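Local structure of bartonella effector protein (Bep) substrate of VirB T4SS (Bartonella sp. AR 15-3, 4M16) at residues Val44-Leu48 against Leu65-Leu69; Phe57-Leu62 against Phe166-Leu170; Asp104-Ala108 against Ala195-Lys199; Asn116-Phe120 against Phe148-Pro154; Lys177-Val183 against Leu210-Asn216. The protein probably transfers AMP from ATP to tyrosine or threonine hydroxyls of target proteins through the Fic domain contained in this fragment. All coordinates share one frame; numbering follows the deposited sequence.

Interaction 1. Residues Val44-Leu48 against Leu65-Leu69; sequences VINSL and LHKRL
Val44 faces the turn formed by Arg68 and Leu69 with both of its methyl groups. Val44 CG2 rests 3.3 Å from the carbonyl O of Arg68, whereas CG1, set anti to the backbone N of Val44 (chi1 166°), meets Leu69 CD2 at 4.0 Å. A short, beta-branched residue suits this place, for the CA atoms of Val44 and Leu69 come within 5.9 Å of each other. Ile45 is longer and reaches Leu69 at a slant, its CD1 lying 3.6 Å from CD2 of that leucine. Farther along, the backbones diverge, and the two flexible leucines Leu48 and Leu65 bridge the wider gap, touching through Leu48 CD1 and Leu65 CD2 at 4.0 Å. Arg68 lies across the more exposed flank. Bends at chi2 (-69°) and chi3 bring its guanidinium back toward the partner helix, where Arg68 slides past Leu48 in the opposite direction and places NH1 3.7 Å from Leu48 CD2. Ser47 OG sits at the guanidinium edge, near its plane. Both groups have a stronger partner in Glu51, which forms a salt bridge with Arg68 NH1 and a hydrogen bond with Ser47 OG. Ile45, Leu65 and Leu69 also touch helix 159-174. The N-to-C directions of the two short segments make an angle of 127°, and the contact is an apolar helix-helix junction with a charged rim, joining helix 30-48 to helix 59-70 of the largely helical Fic domain.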
# COMPACT_ATOMS: atom_id res chain seq x y z
N VAL A 44 9.70 -11.00 -5.86
CA VAL A 44 10.11 -9.65 -6.26
C VAL A 44 10.68 -8.89 -5.07
O VAL A 44 11.71 -8.22 -5.20
CB VAL A 44 8.96 -8.87 -6.91
CG1 VAL A 44 9.28 -7.40 -7.02
CG2 VAL A 44 8.63 -9.44 -8.27
N ILE A 45 10.02 -9.02 -3.91
CA ILE A 45 10.51 -8.39 -2.66
C ILE A 45 11.95 -8.84 -2.41
O ILE A 45 12.80 -8.03 -2.09
CB ILE A 45 9.63 -8.76 -1.44
CG1 ILE A 45 8.23 -8.21 -1.62
CG2 ILE A 45 10.29 -8.34 -0.11
CD1 ILE A 45 8.14 -6.73 -1.60
N ASN A 46 12.22 -10.12 -2.64
CA ASN A 46 13.56 -10.65 -2.53
C ASN A 46 14.58 -9.98 -3.43
O ASN A 46 15.66 -9.64 -2.95
CB ASN A 46 13.59 -12.15 -2.76
CG ASN A 46 12.85 -12.92 -1.69
OD1 ASN A 46 12.51 -12.36 -0.66
ND2 ASN A 46 12.57 -14.18 -1.96
N SER A 47 14.23 -9.75 -4.69
CA SER A 47 15.13 -9.07 -5.67
C SER A 47 15.44 -7.65 -5.18
O SER A 47 16.62 -7.21 -5.17
CB SER A 47 14.47 -9.02 -7.04
OG SER A 47 15.26 -8.29 -7.96
N LEU A 48 14.40 -6.96 -4.72
CA LEU A 48 14.51 -5.56 -4.32
C LEU A 48 15.53 -5.35 -3.20
O LEU A 48 16.01 -4.21 -2.98
CB LEU A 48 13.14 -5.00 -3.94
CG LEU A 48 12.10 -4.89 -5.05
CD1 LEU A 48 10.69 -4.72 -4.55
CD2 LEU A 48 12.40 -3.73 -5.98
N LEU A 65 7.07 0.28 -8.06
CA LEU A 65 7.04 -0.89 -7.17
C LEU A 65 5.79 -1.77 -7.39
O LEU A 65 5.89 -2.99 -7.38
CB LEU A 65 7.14 -0.47 -5.70
CG LEU A 65 8.44 0.08 -5.15
CD1 LEU A 65 8.27 0.60 -3.72
CD2 LEU A 65 9.54 -0.94 -5.24
N HIS A 66 4.62 -1.16 -7.56
CA HIS A 66 3.42 -1.94 -7.81
C HIS A 66 3.51 -2.74 -9.11
O HIS A 66 3.10 -3.90 -9.15
CB HIS A 66 2.20 -1.00 -7.84
CG HIS A 66 0.90 -1.71 -7.81
ND1 HIS A 66 0.23 -2.08 -8.95
CD2 HIS A 66 0.14 -2.12 -6.78
CE1 HIS A 66 -0.90 -2.65 -8.62
NE2 HIS A 66 -0.98 -2.70 -7.31
N LYS A 67 4.05 -2.10 -10.16
CA LYS A 67 4.32 -2.76 -11.45
C LYS A 67 5.29 -3.94 -11.26
O LYS A 67 5.07 -5.04 -11.81
CB LYS A 67 4.85 -1.75 -12.49
CG LYS A 67 5.47 -2.32 -13.75
CD LYS A 67 4.46 -2.82 -14.73
CE LYS A 67 5.11 -3.25 -16.05
NZ LYS A 67 5.40 -2.11 -16.96
N ARG A 68 6.36 -3.75 -10.50
CA ARG A 68 7.26 -4.87 -10.19
C ARG A 68 6.58 -6.04 -9.48
O ARG A 68 6.78 -7.22 -9.85
CB ARG A 68 8.45 -4.40 -9.32
CG ARG A 68 9.46 -3.50 -10.03
CD ARG A 68 10.28 -4.25 -11.09
NE ARG A 68 11.01 -5.36 -10.49
CZ ARG A 68 12.13 -5.26 -9.78
NH1 ARG A 68 12.73 -4.09 -9.61
NH2 ARG A 68 12.66 -6.35 -9.24
N LEU A 69 5.81 -5.69 -8.46
CA LEU A 69 5.18 -6.67 -7.58
C LEU A 69 4.08 -7.47 -8.28
O LEU A 69 3.94 -8.63 -7.99
CB LEU A 69 4.57 -6.02 -6.33
CG LEU A 69 5.58 -5.57 -5.27
CD1 LEU A 69 5.00 -4.57 -4.22
CD2 LEU A 69 6.19 -6.75 -4.60

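Interaction 2. Residues Phe57-Leu62 against Phe166-Leu170; sequences FDSSYL and FFEKL. With EDO (1,2-ethanediol), chain B.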
# COMPACT_ATOMS: atom_id res chain seq x y z
N PHE A 57 11.65 9.33 -3.06
CA PHE A 57 10.49 8.60 -2.71
C PHE A 57 9.26 9.46 -3.11
O PHE A 57 9.00 10.53 -2.53
CB PHE A 57 10.56 8.19 -1.24
CG PHE A 57 11.60 7.17 -0.97
CD1 PHE A 57 12.91 7.54 -0.82
CD2 PHE A 57 11.30 5.81 -0.97
CE1 PHE A 57 13.91 6.60 -0.60
CE2 PHE A 57 12.31 4.86 -0.76
CZ PHE A 57 13.61 5.26 -0.57
N ASP A 58 8.53 8.99 -4.11
CA ASP A 58 7.31 9.63 -4.54
C ASP A 58 6.33 8.57 -5.11
O ASP A 58 6.61 7.35 -5.15
CB ASP A 58 7.63 10.75 -5.58
CG ASP A 58 8.36 10.24 -6.78
OD1 ASP A 58 8.53 9.00 -6.91
OD2 ASP A 58 8.77 11.08 -7.63
N SER A 59 5.16 9.04 -5.50
CA SER A 59 4.16 8.21 -6.17
C SER A 59 4.71 7.54 -7.44
O SER A 59 4.25 6.47 -7.85
CB SER A 59 2.89 9.08 -6.45
OG SER A 59 3.18 10.21 -7.27
N SER A 60 5.68 8.15 -8.11
CA SER A 60 6.22 7.48 -9.27
C SER A 60 6.95 6.21 -8.83
O SER A 60 6.82 5.19 -9.47
CB SER A 60 7.15 8.37 -10.07
OG SER A 60 6.32 9.34 -10.64
N TYR A 61 7.70 6.28 -7.75
CA TYR A 61 8.38 5.10 -7.25
C TYR A 61 7.33 4.10 -6.74
O TYR A 61 7.52 2.90 -6.86
CB TYR A 61 9.33 5.48 -6.12
CG TYR A 61 10.12 4.37 -5.54
CD1 TYR A 61 10.94 3.58 -6.32
CD2 TYR A 61 10.04 4.08 -4.17
CE1 TYR A 61 11.67 2.54 -5.78
CE2 TYR A 61 10.76 3.07 -3.62
CZ TYR A 61 11.59 2.28 -4.43
OH TYR A 61 12.34 1.27 -3.83
N LEU A 62 6.25 4.60 -6.13
CA LEU A 62 5.25 3.70 -5.59
C LEU A 62 4.61 2.90 -6.77
O LEU A 62 4.42 1.68 -6.68
CB LEU A 62 4.21 4.46 -4.78
CG LEU A 62 3.12 3.58 -4.16
CD1 LEU A 62 3.66 2.91 -2.89
CD2 LEU A 62 1.92 4.42 -3.79
N PHE A 166 7.50 0.08 0.16
CA PHE A 166 7.81 1.51 -0.04
C PHE A 166 8.34 2.10 1.26
O PHE A 166 9.38 2.75 1.26
CB PHE A 166 6.59 2.30 -0.52
CG PHE A 166 6.84 3.77 -0.75
CD1 PHE A 166 6.80 4.66 0.30
CD2 PHE A 166 7.02 4.28 -2.04
CE1 PHE A 166 6.97 6.02 0.09
CE2 PHE A 166 7.17 5.65 -2.26
CZ PHE A 166 7.16 6.52 -1.19
N PHE A 167 7.63 1.84 2.37
CA PHE A 167 8.03 2.41 3.63
C PHE A 167 9.29 1.74 4.24
O PHE A 167 10.05 2.37 4.93
CB PHE A 167 6.86 2.45 4.62
CG PHE A 167 6.08 3.72 4.48
CD1 PHE A 167 5.12 3.84 3.49
CD2 PHE A 167 6.35 4.80 5.27
CE1 PHE A 167 4.42 5.02 3.31
CE2 PHE A 167 5.63 5.99 5.13
CZ PHE A 167 4.70 6.12 4.11
N GLU A 168 9.51 0.48 3.92
CA GLU A 168 10.72 -0.21 4.38
C GLU A 168 11.95 0.40 3.66
O GLU A 168 12.99 0.64 4.29
CB GLU A 168 10.57 -1.73 4.18
CG GLU A 168 9.50 -2.35 5.08
CD GLU A 168 9.27 -3.86 4.87
OE1 GLU A 168 9.47 -4.33 3.74
OE2 GLU A 168 8.85 -4.55 5.80
N LYS A 169 11.82 0.64 2.35
CA LYS A 169 12.87 1.29 1.55
C LYS A 169 13.10 2.76 2.00
O LYS A 169 14.24 3.23 2.13
CB LYS A 169 12.53 1.20 0.05
CG LYS A 169 12.58 -0.24 -0.51
CD LYS A 169 14.01 -0.67 -0.83
CE LYS A 169 14.09 -1.36 -2.19
NZ LYS A 169 15.44 -1.45 -2.90
N LEU A 170 12.00 3.46 2.28
CA LEU A 170 12.10 4.82 2.81
C LEU A 170 12.86 4.87 4.13
O LEU A 170 13.69 5.76 4.33
CB LEU A 170 10.70 5.41 2.98
CG LEU A 170 10.57 6.83 3.52
CD1 LEU A 170 11.05 7.78 2.47
CD2 LEU A 170 9.14 7.21 3.90
C1 EDO B . 7.41 -7.30 2.66
O1 EDO B . 7.13 -5.90 2.55
C2 EDO B . 6.98 -7.86 4.03
O2 EDO B . 7.39 -7.05 5.14
O HOH W 1 14.23 0.07 -5.17
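Phe57 and Phe166 make the dense part of this contact, an edge-to-face (T-shaped) pair with planes at 87° and ring centroids 5.7 Å apart. The edge of Phe57 points at the face of Phe166, and Phe57 in turn has one of its own faces laid against Leu170, whose CA makes a CH-pi contact and whose CD1 comes within 3.5 Å of Phe57 CG. Phe166 extends its ring anti to the backbone N (chi1 -180°), which carries it deep between the segments: Asp58 O lies at its edge, Leu62 CD1 touches Phe166 CD2 at 3.7 Å, and the Tyr61 ring approaches obliquely. Flat, wholly apolar rings suit a place where so many neighbours converge. This aromatic cluster packs the start of helix 59-70 onto helix 159-174 within the Fic domain. The start itself is fixed by Asp58, an N-cap whose OD1 accepts from Tyr61 N at 3.0 Å. Toward the other side the packing gives way to polar groups. Tyr61 OH rests on the aliphatic stem of Lys169, 3.6 Å from its CE, and a water links the Tyr61 hydroxyl to Lys169 NZ, which donates to it at 3.0 Å. That amine also bonds to Leu48 O. Glu168, pointing away from the cluster, is partly exposed; its OE1 and OE2 each accept a hydrogen bond from one hydroxyl of a 1,2-ethanediol, probably acquired from the crystallisation liquor.

Interaction 3. Residues Asp104-Ala108 against Ala195-Lys199; sequences DIYFA and AMALK
Met196 reaches the loop 104-108 by running straight out through chi2 and then folding at chi3 (64°), a bend that turns its CE toward the loop backbone and lays both SD and CE against the CD1-CE1 side of the Phe107 ring. Phe107 swings its ring to the same spot with CG anti to its carbonyl carbon (chi1 -64°). The result is a Met-aromatic contact: Met196 SD lies 3.4 Å from Phe107 CE1 and 4.3 Å from the ring centroid, approaching obliquely at 53° from the ring normal. The two side chains cross at about a right angle. Methionine fits well here, being long, pliant and polarisable. The same Phe107 ring stacks on His153, the first residue of the Fic motif, so the sulfur lies in a second shell behind that histidine. In the fold, the contact fastens the loop leading into helix 110-126 to the last turn of helix 185-197. Beyond the ring, Met196 CE rests 3.3 Å from the carbonyl O of Tyr106. Ile105 completes the apolar patch at the more exposed end, its CG2 meeting Met196 CB at 4.0 Å and its CD1 touching Ala197 CB at 3.7 Å, where the short alanine side chain lets the end of the isoleucine come close.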
# COMPACT_ATOMS: atom_id res chain seq x y z
N ASP A 104 -18.92 1.15 6.22
CA ASP A 104 -19.27 2.20 5.29
C ASP A 104 -18.15 3.21 5.38
O ASP A 104 -18.39 4.39 5.48
CB ASP A 104 -20.64 2.77 5.73
CG ASP A 104 -21.77 1.75 5.53
OD1 ASP A 104 -22.06 1.44 4.38
OD2 ASP A 104 -22.32 1.23 6.52
N ILE A 105 -16.90 2.73 5.50
CA ILE A 105 -15.73 3.58 5.63
C ILE A 105 -14.92 3.52 4.32
O ILE A 105 -14.38 2.46 3.98
CB ILE A 105 -14.82 3.16 6.82
CG1 ILE A 105 -15.57 3.20 8.17
CG2 ILE A 105 -13.64 4.09 6.96
CD1 ILE A 105 -14.87 2.41 9.26
N TYR A 106 -14.87 4.64 3.59
CA TYR A 106 -14.27 4.63 2.24
C TYR A 106 -12.83 5.14 2.24
O TYR A 106 -12.45 5.98 3.04
CB TYR A 106 -15.11 5.46 1.25
CG TYR A 106 -16.45 4.84 0.99
CD1 TYR A 106 -17.47 4.96 1.89
CD2 TYR A 106 -16.69 4.13 -0.19
CE1 TYR A 106 -18.71 4.38 1.66
CE2 TYR A 106 -17.92 3.52 -0.43
CZ TYR A 106 -18.92 3.67 0.51
OH TYR A 106 -20.15 3.13 0.29
N PHE A 107 -12.05 4.55 1.36
CA PHE A 107 -10.78 5.12 0.91
C PHE A 107 -11.09 6.36 0.05
O PHE A 107 -12.24 6.70 -0.22
CB PHE A 107 -10.00 4.06 0.10
CG PHE A 107 -9.62 2.89 0.93
CD1 PHE A 107 -8.65 3.00 1.93
CD2 PHE A 107 -10.31 1.67 0.78
CE1 PHE A 107 -8.33 1.89 2.72
CE2 PHE A 107 -9.99 0.60 1.57
CZ PHE A 107 -9.01 0.71 2.53
N ALA A 108 -10.05 7.03 -0.38
CA ALA A 108 -10.21 8.19 -1.23
C ALA A 108 -11.03 7.86 -2.48
O ALA A 108 -10.87 6.81 -3.11
CB ALA A 108 -8.87 8.70 -1.64
N ALA A 195 -6.99 3.59 12.02
CA ALA A 195 -6.57 4.90 11.51
C ALA A 195 -7.69 5.54 10.71
O ALA A 195 -7.88 6.75 10.80
CB ALA A 195 -5.28 4.80 10.69
N MET A 196 -8.46 4.75 9.98
CA MET A 196 -9.59 5.30 9.19
C MET A 196 -10.88 5.40 9.96
O MET A 196 -11.68 6.31 9.69
CB MET A 196 -9.79 4.54 7.86
CG MET A 196 -8.74 5.00 6.84
SD MET A 196 -8.65 3.90 5.47
CE MET A 196 -10.30 4.12 4.77
N ALA A 197 -11.09 4.48 10.92
CA ALA A 197 -12.38 4.38 11.63
C ALA A 197 -12.48 5.37 12.80
O ALA A 197 -13.50 6.02 12.98
CB ALA A 197 -12.64 2.96 12.13
N LEU A 198 -11.41 5.48 13.57
CA LEU A 198 -11.41 6.29 14.77
C LEU A 198 -11.13 7.78 14.44
O LEU A 198 -10.97 8.13 13.29
CB LEU A 198 -10.36 5.75 15.76
CG LEU A 198 -10.48 4.28 16.19
CD1 LEU A 198 -9.22 3.91 16.98
CD2 LEU A 198 -11.77 4.00 16.95
N LYS A 199 -11.07 8.63 15.45
CA LYS A 199 -10.86 10.08 15.24
C LYS A 199 -9.65 10.57 15.98
O LYS A 199 -9.25 9.99 17.00
CB LYS A 199 -12.05 10.89 15.78
CG LYS A 199 -13.27 10.88 14.90
CD LYS A 199 -14.38 11.78 15.42
CE LYS A 199 -15.36 11.04 16.31
NZ LYS A 199 -16.47 11.96 16.71

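Interaction 4. Residues Asn116-Phe120 against Phe148-Pro154; sequences NLKEF and FLNYIHP
Apolar packing dominates between Phe120 and Leu149 and between Asn116 and Ile152. Phe120, whose ring is carried anti to the backbone N (chi1 177°), brings CE1 to 3.7 Å from Leu149 CB. Ile152 extends its CD1 against the CB of Asn116 at 3.6 Å, and Leu117 spreads its two methyls, CD2 toward Ile152 CD1 and CD1 toward the ring of Pro154, 4.1 Å from its CB. Branched aliphatic chains and a compact proline fill these spaces without demanding polar partners. The aromatic contacts belong mainly to Phe148. Phe120 N lies at the edge of its ring, 3.6 Å from Phe148 CE2, while Asn116 O comes in obliquely, 3.4 Å from Phe148 CZ; Ile152 CD1 lies over one face of the same ring, and Phe148 CD2 borders the edge of the Phe120 ring. On the rim, Glu119 OE1 approaches the Phe148 edge near the ring plane. A side-chain hydrogen bond within 148-154 runs from His153 ND1 to a lone pair of Asn150 O at 2.8 Å; it is bent (133° at the hydrogen), the oxygen standing off the imidazole plane. His153 NE2 is bound by Glu160, so the imidazole is held at both nitrogens. Helix 110-126 thus packs antiparallel (164° between the segments) on helix 135-152, whose C-terminal end runs into the His-Pro-Phe sequence that opens the Fic motif.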
# COMPACT_ATOMS: atom_id res chain seq x y z
N ASN A 116 -4.33 13.89 -4.16
CA ASN A 116 -3.84 13.34 -2.92
C ASN A 116 -2.43 12.78 -3.05
O ASN A 116 -1.58 12.97 -2.17
CB ASN A 116 -4.81 12.29 -2.34
CG ASN A 116 -6.14 12.88 -1.83
OD1 ASN A 116 -6.30 14.10 -1.57
ND2 ASN A 116 -7.09 12.02 -1.64
N LEU A 117 -2.15 12.08 -4.14
CA LEU A 117 -0.79 11.61 -4.41
C LEU A 117 0.21 12.76 -4.60
O LEU A 117 1.39 12.69 -4.14
CB LEU A 117 -0.76 10.68 -5.63
CG LEU A 117 -1.43 9.30 -5.45
CD1 LEU A 117 -1.49 8.49 -6.76
CD2 LEU A 117 -0.72 8.48 -4.38
N LYS A 118 -0.25 13.82 -5.27
CA LYS A 118 0.56 15.04 -5.34
C LYS A 118 0.88 15.57 -3.95
O LYS A 118 2.02 15.98 -3.68
CB LYS A 118 -0.14 16.18 -6.14
N GLU A 119 -0.12 15.60 -3.08
CA GLU A 119 0.07 16.11 -1.69
C GLU A 119 1.07 15.21 -0.91
O GLU A 119 1.98 15.69 -0.26
CB GLU A 119 -1.26 16.21 -0.95
CG GLU A 119 -2.20 17.28 -1.47
CD GLU A 119 -3.63 17.20 -0.96
OE1 GLU A 119 -4.21 16.11 -0.81
OE2 GLU A 119 -4.25 18.28 -0.78
N PHE A 120 0.91 13.91 -1.03
CA PHE A 120 1.86 12.93 -0.50
C PHE A 120 3.28 13.26 -0.99
O PHE A 120 4.25 13.34 -0.16
CB PHE A 120 1.39 11.52 -0.89
CG PHE A 120 2.28 10.38 -0.48
CD1 PHE A 120 2.15 9.76 0.78
CD2 PHE A 120 3.13 9.82 -1.39
CE1 PHE A 120 2.97 8.67 1.11
CE2 PHE A 120 3.96 8.77 -1.08
CZ PHE A 120 3.88 8.19 0.17
N PHE A 148 -1.89 8.35 5.61
CA PHE A 148 -2.40 9.11 4.49
C PHE A 148 -2.40 8.20 3.24
O PHE A 148 -3.42 8.05 2.58
CB PHE A 148 -1.59 10.41 4.28
CG PHE A 148 -2.06 11.28 3.11
CD1 PHE A 148 -3.39 11.35 2.73
CD2 PHE A 148 -1.12 12.10 2.43
CE1 PHE A 148 -3.80 12.20 1.68
CE2 PHE A 148 -1.53 12.92 1.38
CZ PHE A 148 -2.87 12.97 1.02
N LEU A 149 -1.28 7.55 2.95
CA LEU A 149 -1.22 6.69 1.80
C LEU A 149 -2.21 5.51 1.93
O LEU A 149 -2.85 5.17 0.94
CB LEU A 149 0.22 6.21 1.53
CG LEU A 149 0.34 5.29 0.29
CD1 LEU A 149 -0.06 6.04 -0.95
CD2 LEU A 149 1.74 4.70 0.17
N ASN A 150 -2.33 4.90 3.11
CA ASN A 150 -3.30 3.84 3.37
C ASN A 150 -4.71 4.35 2.98
O ASN A 150 -5.46 3.65 2.32
CB ASN A 150 -3.27 3.37 4.82
CG ASN A 150 -4.23 2.23 5.06
OD1 ASN A 150 -4.07 1.13 4.48
ND2 ASN A 150 -5.25 2.47 5.88
N TYR A 151 -5.06 5.55 3.43
CA TYR A 151 -6.37 6.13 3.09
C TYR A 151 -6.57 6.31 1.60
O TYR A 151 -7.66 6.02 1.08
CB TYR A 151 -6.55 7.48 3.77
CG TYR A 151 -7.60 8.35 3.15
CD1 TYR A 151 -8.95 8.13 3.37
CD2 TYR A 151 -7.24 9.41 2.30
CE1 TYR A 151 -9.91 8.94 2.73
CE2 TYR A 151 -8.18 10.21 1.69
CZ TYR A 151 -9.50 9.99 1.91
OH TYR A 151 -10.42 10.83 1.26
N ILE A 152 -5.51 6.73 0.90
CA ILE A 152 -5.58 6.93 -0.54
C ILE A 152 -5.90 5.63 -1.32
O ILE A 152 -6.84 5.64 -2.14
CB ILE A 152 -4.30 7.58 -1.15
CG1 ILE A 152 -4.07 8.96 -0.57
CG2 ILE A 152 -4.53 7.75 -2.66
CD1 ILE A 152 -2.78 9.64 -1.04
N HIS A 153 -5.18 4.54 -1.01
CA HIS A 153 -5.40 3.24 -1.60
C HIS A 153 -5.52 3.40 -3.11
O HIS A 153 -6.55 3.08 -3.69
CB HIS A 153 -6.64 2.53 -1.03
CG HIS A 153 -6.32 1.28 -0.27
ND1 HIS A 153 -5.46 1.27 0.81
CD2 HIS A 153 -6.77 0.02 -0.40
CE1 HIS A 153 -5.40 0.05 1.31
NE2 HIS A 153 -6.17 -0.73 0.56
N PRO A 154 -4.45 3.92 -3.74
CA PRO A 154 -4.53 4.35 -5.11
C PRO A 154 -4.64 3.25 -6.19
O PRO A 154 -4.89 3.60 -7.32
CB PRO A 154 -3.21 5.11 -5.31
CG PRO A 154 -2.25 4.46 -4.37
CD PRO A 154 -3.11 4.16 -3.17

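Interaction 5. Residues Lys177-Val183 against Leu210-Asn216; sequences KLDFSVV and LFEDISN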
# COMPACT_ATOMS: atom_id res chain seq x y z
N LYS A 177 14.91 1.80 10.39
CA LYS A 177 14.48 0.51 9.88
C LYS A 177 13.03 0.29 10.21
O LYS A 177 12.59 0.59 11.33
CB LYS A 177 15.32 -0.62 10.47
CG LYS A 177 15.18 -1.93 9.70
CD LYS A 177 15.93 -3.04 10.39
CE LYS A 177 15.50 -4.41 9.85
NZ LYS A 177 15.79 -4.60 8.39
N LEU A 178 12.30 -0.18 9.20
CA LEU A 178 10.96 -0.68 9.40
C LEU A 178 10.91 -2.10 8.85
O LEU A 178 11.48 -2.38 7.79
CB LEU A 178 9.95 0.18 8.66
CG LEU A 178 9.75 1.63 9.07
CD1 LEU A 178 8.83 2.36 8.11
CD2 LEU A 178 9.29 1.76 10.50
N ASP A 179 10.22 -2.99 9.55
CA ASP A 179 10.02 -4.35 9.10
C ASP A 179 8.63 -4.86 9.42
O ASP A 179 8.36 -5.35 10.50
CB ASP A 179 11.06 -5.24 9.70
CG ASP A 179 10.96 -6.67 9.24
OD1 ASP A 179 10.08 -7.03 8.41
OD2 ASP A 179 11.79 -7.43 9.74
N PHE A 180 7.76 -4.78 8.43
CA PHE A 180 6.38 -5.15 8.64
C PHE A 180 6.20 -6.64 8.98
O PHE A 180 5.22 -6.98 9.65
CB PHE A 180 5.53 -4.74 7.45
CG PHE A 180 5.31 -3.23 7.35
CD1 PHE A 180 4.27 -2.65 8.04
CD2 PHE A 180 6.20 -2.42 6.67
CE1 PHE A 180 4.05 -1.27 8.02
CE2 PHE A 180 5.99 -1.04 6.65
CZ PHE A 180 4.91 -0.47 7.33
N SER A 181 7.16 -7.50 8.59
CA SER A 181 7.09 -8.95 8.88
C SER A 181 7.25 -9.31 10.37
O SER A 181 7.05 -10.46 10.74
CB SER A 181 8.13 -9.71 8.06
OG SER A 181 9.42 -9.61 8.66
N VAL A 182 7.63 -8.35 11.21
CA VAL A 182 7.76 -8.52 12.66
C VAL A 182 6.42 -8.79 13.37
O VAL A 182 6.40 -9.35 14.44
CB VAL A 182 8.42 -7.26 13.30
CG1 VAL A 182 8.31 -7.26 14.82
CG2 VAL A 182 9.88 -7.18 12.89
N VAL A 183 5.31 -8.34 12.78
CA VAL A 183 3.98 -8.50 13.40
C VAL A 183 3.07 -9.23 12.47
O VAL A 183 3.43 -9.41 11.31
CB VAL A 183 3.35 -7.13 13.74
CG1 VAL A 183 4.14 -6.44 14.86
CG2 VAL A 183 3.27 -6.26 12.50
N LEU A 210 1.84 0.45 16.13
CA LEU A 210 2.38 -0.44 15.06
C LEU A 210 3.77 -0.02 14.67
O LEU A 210 4.67 -0.84 14.57
CB LEU A 210 1.48 -0.47 13.84
CG LEU A 210 2.05 -1.27 12.64
CD1 LEU A 210 2.05 -2.76 12.97
CD2 LEU A 210 1.30 -1.04 11.34
N PHE A 211 3.95 1.28 14.42
CA PHE A 211 5.26 1.78 14.00
C PHE A 211 6.36 1.59 15.06
O PHE A 211 7.52 1.29 14.72
CB PHE A 211 5.16 3.21 13.43
CG PHE A 211 4.84 3.19 11.96
CD1 PHE A 211 3.58 2.87 11.52
CD2 PHE A 211 5.83 3.34 11.03
CE1 PHE A 211 3.30 2.76 10.16
CE2 PHE A 211 5.56 3.24 9.68
CZ PHE A 211 4.29 2.97 9.23
N GLU A 212 6.00 1.73 16.32
CA GLU A 212 6.97 1.48 17.39
C GLU A 212 7.42 -0.02 17.39
O GLU A 212 8.60 -0.32 17.49
CB GLU A 212 6.40 1.93 18.72
CG GLU A 212 6.40 3.46 18.79
CD GLU A 212 5.73 4.06 20.01
OE1 GLU A 212 5.12 3.30 20.79
OE2 GLU A 212 5.80 5.32 20.17
N ASP A 213 6.48 -0.91 17.19
CA ASP A 213 6.71 -2.34 17.20
C ASP A 213 7.61 -2.83 16.04
O ASP A 213 8.34 -3.82 16.20
CB ASP A 213 5.37 -3.06 17.07
CG ASP A 213 4.56 -3.04 18.38
OD1 ASP A 213 5.11 -2.65 19.40
OD2 ASP A 213 3.36 -3.45 18.37
N ILE A 214 7.52 -2.17 14.88
CA ILE A 214 8.20 -2.68 13.68
C ILE A 214 9.52 -1.94 13.40
O ILE A 214 10.18 -2.21 12.37
CB ILE A 214 7.28 -2.68 12.41
CG1 ILE A 214 6.99 -1.25 11.95
CG2 ILE A 214 6.04 -3.54 12.65
CD1 ILE A 214 6.20 -1.15 10.68
N SER A 215 9.90 -1.03 14.30
CA SER A 215 11.03 -0.12 14.01
C SER A 215 12.24 -0.36 14.91
O SER A 215 12.96 0.57 15.26
CB SER A 215 10.60 1.35 14.08
OG SER A 215 10.07 1.65 15.32
N ASN A 216 12.48 -1.62 15.23
CA ASN A 216 13.60 -2.01 16.12
C ASN A 216 13.58 -1.33 17.50
O ASN A 216 14.56 -0.70 17.93
CB ASN A 216 14.89 -1.69 15.42
CG ASN A 216 16.08 -2.20 16.17
OD1 ASN A 216 15.95 -3.14 16.99
ND2 ASN A 216 17.24 -1.60 15.93
O HOH W 2 14.64 2.07 13.27
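Ile214 and Phe180 form the apolar centre. CD1 of Ile214 sits over one face of the Phe180 ring in a CH-pi contact, 3.6 Å from the centroid; Ile214 CG1 lies in the crowded position between backbone N and carbonyl carbon (chi1 69°), from which the extended branch reaches that face. Phe180 also directs its edge at the face of Phe211, an offset edge-to-face pair with planes at 87°. Around them, Leu178 CD1 touches Phe211 CE2 at 3.7 Å and Leu210 CD2 lies at the edge of the Phe180 ring, while Val183 CG2 packs on Leu210 CD1 at 3.7 Å and on Ile214 CG2. The contact seats the connection between helices 159-174 and 185-197 on the C-terminal end of helix 200-214. One backbone bond secures it: Asp179 N donates to Ile214 O at 2.9 Å, the donor standing 17° from the carbonyl plane. Farther out, Asp179 makes an Asx turn, its OD1 accepting from Ser181 N and, at 2.7 Å, from Ser181 OG; both donors come from the same face of the carboxylate. Ser215 OG turns back to Phe211 O at 2.6 Å, which a small hydroxyl can do beside a helix end. At the outer edge, a water accepts from Lys177 N and donates to Ser215 O.

Interaction 2 joins several of the others. It lies about 12 Å, centre to centre, from both interaction 1, with which it shares helix 59-70, and interaction 4, which it meets through Phe166 CE1 and Phe120 CZ at 3.8 Å. Toward interaction 5 the link is polar: Glu168 OE2 and Phe180 N form a probable hydrogen bond of 2.9 Å. Interaction 4 includes the first residues of the Fic motif, and interaction 3 adjoins it; Ala108 N and Tyr151 O, 3.0 Å apart, join the two. Interaction 1, on the opposite side of the chain's centre from interaction 3 and about 28 Å from it between centres, borders the motif loop through His66, which stacks on Phe155.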